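Local coordinates for protein methyltransferase (Streptococcus mutans, PDB 2B78) that probably transfers methyl groups from S-adenosylmethionine to RNA, although its own substrate has not been established, at residues 127-130 against 131-134; 72-75 against 76-79. All coordinates share one frame; numbering follows the deposited sequence.

Contact 1: residues 127-130 against 131-134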
loop_
_atom_site.group_PDB
_atom_site.type_symbol
_atom_site.label_atom_id
_atom_site.label_comp_id
_atom_site.label_asym_id
_atom_site.label_seq_id
_atom_site.Cartn_x
_atom_site.Cartn_y
_atom_site.Cartn_z
ATOM N N PHE A 127 -9.440 -9.991 -15.874
ATOM C CA PHE A 127 -9.967 -11.324 -15.620
ATOM C C PHE A 127 -10.765 -11.428 -14.323
ATOM O O PHE A 127 -11.913 -11.891 -14.332
ATOM C CB PHE A 127 -8.864 -12.370 -15.595
ATOM C CG PHE A 127 -9.382 -13.765 -15.391
ATOM C CD1 PHE A 127 -10.081 -14.414 -16.405
ATOM C CD2 PHE A 127 -9.218 -14.408 -14.171
ATOM C CE1 PHE A 127 -10.616 -15.685 -16.207
ATOM C CE2 PHE A 127 -9.746 -15.678 -13.958
ATOM C CZ PHE A 127 -10.449 -16.318 -14.981
ATOM N N VAL A 128 -10.175 -11.026 -13.202
ATOM C CA VAL A 128 -10.911 -11.112 -11.946
ATOM C C VAL A 128 -12.142 -10.228 -12.017
ATOM O O VAL A 128 -13.180 -10.540 -11.433
ATOM C CB VAL A 128 -10.062 -10.695 -10.730
ATOM C CG1 VAL A 128 -8.923 -11.681 -10.531
ATOM C CG2 VAL A 128 -9.534 -9.289 -10.920
ATOM N N TYR A 129 -12.034 -9.126 -12.745
ATOM C CA TYR A 129 -13.161 -8.221 -12.873
ATOM C C TYR A 129 -14.313 -8.931 -13.577
ATOM O O TYR A 129 -15.462 -8.802 -13.171
ATOM C CB TYR A 129 -12.748 -6.971 -13.658
ATOM C CG TYR A 129 -13.828 -5.921 -13.710
ATOM C CD1 TYR A 129 -14.263 -5.292 -12.543
ATOM C CD2 TYR A 129 -14.459 -5.592 -14.912
ATOM C CE1 TYR A 129 -15.306 -4.368 -12.563
ATOM C CE2 TYR A 129 -15.504 -4.664 -14.944
ATOM C CZ TYR A 129 -15.921 -4.061 -13.766
ATOM O OH TYR A 129 -16.960 -3.164 -13.776
ATOM N N GLN A 130 -14.015 -9.697 -14.620
ATOM C CA GLN A 130 -15.083 -10.384 -15.339
ATOM C C GLN A 130 -15.761 -11.479 -14.511
ATOM O O GLN A 130 -16.940 -11.783 -14.727
ATOM C CB GLN A 130 -14.563 -10.958 -16.666
ATOM C CG GLN A 130 -13.586 -12.111 -16.538
ATOM C CD GLN A 130 -13.149 -12.642 -17.891
ATOM O OE1 GLN A 130 -12.521 -11.928 -18.679
ATOM N NE2 GLN A 130 -13.487 -13.898 -18.172
ATOM N N ILE A 131 -15.046 -12.066 -13.555
ATOM C CA ILE A 131 -15.662 -13.104 -12.731
ATOM C C ILE A 131 -15.945 -12.590 -11.326
ATOM O O ILE A 131 -16.046 -13.379 -10.387
ATOM C CB ILE A 131 -14.759 -14.354 -12.584
ATOM C CG1 ILE A 131 -13.454 -13.978 -11.879
ATOM C CG2 ILE A 131 -14.479 -14.970 -13.943
ATOM C CD1 ILE A 131 -12.658 -15.171 -11.402
ATOM N N ARG A 132 -16.101 -11.280 -11.177
ATOM C CA ARG A 132 -16.314 -10.719 -9.852
ATOM C C ARG A 132 -17.631 -11.031 -9.154
ATOM O O ARG A 132 -17.705 -10.923 -7.929
ATOM C CB ARG A 132 -16.072 -9.204 -9.868
ATOM C CG ARG A 132 -17.136 -8.343 -10.530
ATOM C CD ARG A 132 -16.578 -6.929 -10.688
ATOM N NE ARG A 132 -17.582 -5.880 -10.544
ATOM C CZ ARG A 132 -18.500 -5.580 -11.456
ATOM N NH1 ARG A 132 -18.553 -6.249 -12.600
ATOM N NH2 ARG A 132 -19.365 -4.603 -11.219
ATOM N N ASP A 133 -18.666 -11.421 -9.897
ATOM C CA ASP A 133 -19.942 -11.731 -9.250
ATOM C C ASP A 133 -19.829 -12.933 -8.319
ATOM O O ASP A 133 -20.368 -12.922 -7.215
ATOM C CB ASP A 133 -21.045 -11.980 -10.287
ATOM C CG ASP A 133 -21.523 -10.697 -10.940
ATOM O OD1 ASP A 133 -21.063 -9.615 -10.521
ATOM O OD2 ASP A 133 -22.360 -10.767 -11.870
ATOM N N GLU A 134 -19.137 -13.977 -8.761
ATOM C CA GLU A 134 -18.968 -15.156 -7.922
ATOM C C GLU A 134 -18.034 -14.840 -6.758
ATOM O O GLU A 134 -18.260 -15.287 -5.638
ATOM C CB GLU A 134 -18.441 -16.327 -8.746
ATOM C CG GLU A 134 -17.324 -15.967 -9.697
ATOM C CD GLU A 134 -17.057 -17.069 -10.702
ATOM O OE1 GLU A 134 -16.582 -18.150 -10.285
ATOM O OE2 GLU A 134 -17.330 -16.851 -11.906
HETATM O O HOH W 1 -19.135 -11.845 -12.926
#

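Contact 2: residues 72-75 against 76-79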
loop_
_atom_site.group_PDB
_atom_site.type_symbol
_atom_site.label_atom_id
_atom_site.label_comp_id
_atom_site.label_asym_id
_atom_site.label_seq_id
_atom_site.Cartn_x
_atom_site.Cartn_y
_atom_site.Cartn_z
ATOM N N THR A 72 -17.612 -21.793 -4.662
ATOM C CA THR A 72 -17.124 -22.534 -3.501
ATOM C C THR A 72 -15.617 -22.379 -3.311
ATOM O O THR A 72 -15.125 -22.343 -2.179
ATOM C CB THR A 72 -17.462 -24.036 -3.601
ATOM O OG1 THR A 72 -18.865 -24.218 -3.380
ATOM C CG2 THR A 72 -16.689 -24.833 -2.555
ATOM N N TYR A 73 -14.887 -22.285 -4.414
ATOM C CA TYR A 73 -13.443 -22.131 -4.326
ATOM C C TYR A 73 -13.110 -20.822 -3.616
ATOM O O TYR A 73 -12.171 -20.763 -2.828
ATOM C CB TYR A 73 -12.816 -22.136 -5.717
ATOM C CG TYR A 73 -11.305 -22.096 -5.678
ATOM C CD1 TYR A 73 -10.568 -23.231 -5.342
ATOM C CD2 TYR A 73 -10.611 -20.920 -5.970
ATOM C CE1 TYR A 73 -9.177 -23.200 -5.298
ATOM C CE2 TYR A 73 -9.215 -20.878 -5.930
ATOM C CZ TYR A 73 -8.509 -22.021 -5.596
ATOM O OH TYR A 73 -7.135 -21.995 -5.570
ATOM N N PHE A 74 -13.882 -19.770 -3.892
ATOM C CA PHE A 74 -13.634 -18.484 -3.250
ATOM C C PHE A 74 -14.099 -18.474 -1.796
ATOM O O PHE A 74 -13.493 -17.807 -0.950
ATOM C CB PHE A 74 -14.281 -17.353 -4.056
ATOM C CG PHE A 74 -13.574 -17.064 -5.352
ATOM C CD1 PHE A 74 -12.290 -16.524 -5.353
ATOM C CD2 PHE A 74 -14.167 -17.379 -6.568
ATOM C CE1 PHE A 74 -11.608 -16.308 -6.554
ATOM C CE2 PHE A 74 -13.494 -17.167 -7.767
ATOM C CZ PHE A 74 -12.212 -16.632 -7.760
ATOM N N ILE A 75 -15.160 -19.216 -1.488
ATOM C CA ILE A 75 -15.633 -19.286 -0.101
ATOM C C ILE A 75 -14.493 -19.862 0.752
ATOM O O ILE A 75 -14.200 -19.360 1.845
ATOM C CB ILE A 75 -16.899 -20.188 0.015
ATOM C CG1 ILE A 75 -18.102 -19.445 -0.569
ATOM C CG2 ILE A 75 -17.165 -20.565 1.464
ATOM C CD1 ILE A 75 -19.345 -20.299 -0.731
ATOM N N LYS A 76 -13.838 -20.899 0.236
ATOM C CA LYS A 76 -12.722 -21.536 0.931
ATOM C C LYS A 76 -11.587 -20.533 1.127
ATOM O O LYS A 76 -11.022 -20.428 2.213
ATOM C CB LYS A 76 -12.190 -22.724 0.123
ATOM C CG LYS A 76 -13.209 -23.833 -0.150
ATOM C CD LYS A 76 -13.560 -24.599 1.116
ATOM C CE LYS A 76 -14.414 -25.820 0.796
ATOM N NZ LYS A 76 -14.796 -26.565 2.029
ATOM N N LEU A 77 -11.247 -19.807 0.067
ATOM C CA LEU A 77 -10.174 -18.819 0.152
ATOM C C LEU A 77 -10.457 -17.747 1.196
ATOM O O LEU A 77 -9.574 -17.382 1.974
ATOM C CB LEU A 77 -9.942 -18.149 -1.205
ATOM C CG LEU A 77 -9.149 -18.947 -2.243
ATOM C CD1 LEU A 77 -8.998 -18.128 -3.507
ATOM C CD2 LEU A 77 -7.767 -19.308 -1.670
ATOM N N PHE A 78 -11.682 -17.230 1.215
ATOM C CA PHE A 78 -12.016 -16.189 2.181
ATOM C C PHE A 78 -12.131 -16.717 3.607
ATOM O O PHE A 78 -11.862 -15.989 4.558
ATOM C CB PHE A 78 -13.297 -15.457 1.760
ATOM C CG PHE A 78 -13.158 -14.684 0.472
ATOM C CD1 PHE A 78 -12.018 -13.917 0.224
ATOM C CD2 PHE A 78 -14.162 -14.717 -0.494
ATOM C CE1 PHE A 78 -11.878 -13.201 -0.965
ATOM C CE2 PHE A 78 -14.035 -14.005 -1.690
ATOM C CZ PHE A 78 -12.893 -13.247 -1.925
ATOM N N GLN A 79 -12.525 -17.978 3.766
ATOM C CA GLN A 79 -12.625 -18.556 5.107
ATOM C C GLN A 79 -11.230 -18.616 5.715
ATOM O O GLN A 79 -11.050 -18.372 6.908
ATOM C CB GLN A 79 -13.220 -19.971 5.059
ATOM C CG GLN A 79 -14.734 -20.044 4.874
ATOM C CD GLN A 79 -15.234 -21.481 4.674
ATOM O OE1 GLN A 79 -16.411 -21.779 4.893
ATOM N NE2 GLN A 79 -14.340 -22.367 4.246
#

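Contact 1: residues 127-130 against 131-134
The guanidinium of R132 lies almost flat on the ring of Y129, the two planes only 16° apart, with Y129 CE1 over one face of the guanidinium and displaced toward the guanidinium's border. R132 NH1 in turn sits over one face of the ring, 3.6 Å from Y129 CZ, while R132 NE comes within 3.4 Å of Y129 CE1. Both side chains run the same way, and the arginine hugs the backbone before it reaches the ring: its CG is wedged between the backbone N and the carbonyl carbon (chi1 74°), which brings R132 CG to 3.2 Å from Y129 O. A salt bridge from R132 NE to E151 on strand 148-153 holds the guanidinium, and W123 meets the Y129 ring edge-to-face. The flat pair therefore leans on the neighbouring sheet.

Helix 126-130 ends here, and helix 132-142 starts after a single residue, I131, which leaves helical geometry and takes the N-cap position of the second helix. Across this junction R132 N donates to Y129 O at 3.2 Å, an i to i+3 bond in which the donor stands above the carbonyl plane. A water accepts from D133 N and donates to Q130 O, adding a bridge across the junction. I131 CD1 meets the F127 ring obliquely, 3.9 Å from F127 CE2; the F127 ring also stacks with Y50, and L69 touches both residues.

Contact 2: residues 72-75 against 76-79
Four successive i to i+4 hydrogen bonds, from K76 N to T72 O through Q79 N to I75 O, make 72-79 about two regular turns of alpha helix, the F78 N to F74 O bond measuring 2.9 Å at 165°.

The side chains then sort themselves around it. L77 CD1 touches two aromatic rings of the preceding turn: it lies 3.7 Å from Y73 CE2 and 4.1 Å from F74 CD1, oblique to both rings. Y73 has CG opposite its backbone N (chi1 -175°), which brings the ring back to meet L77; the side chain also touches I62 and S63 of strand 57-63. The F78 ring runs close by F74 O, the acceptor of its own backbone N-H, with F78 CD2 3.2 Å from that oxygen and F78 CE2 4.1 Å from F74 CB. Beyond the segment, F107 meets F74 edge-to-face, as F100 and F139 meet F78. F74 and I75 also pack on A138 of helix 132-142.

The flank carrying T72, K76 and Q79 is more polar, with I75 at its border. K76 bends at chi2 (-70°) so that its chain runs beside T72, K76 CE coming 4.2 Å from T72 CG2. Further on, the Q79 side chain crosses that of I75 obliquely, Q79 OE1 3.7 Å from I75 CG2. Aromatic and aliphatic residues toward neighbouring elements, with lysine and glutamine on the outer flank, are characteristic of an amphipathic helix.

How the contacts relate
Contact 2 comes first along the chain, within helix 71-83; contact 1 follows at the junction of helices 126-130 and 132-142. Their centres are about 14 Å apart, on the same side of the chain's centre, and they meet directly: I131 CD1 of contact 1 lies 3.9 Å from F74 CZ of contact 2. Between them in sequence run strands 96-101, 110-115 and 118-123 of a mixed five-stranded sheet, which strand 148-153 then joins. Helix 71-83 touches strand 57-63 through Y73 and packs against helix 132-142, so the two contacts form one helical layer beside that five-stranded sheet, away from the residues that bind S-adenosylhomocysteine.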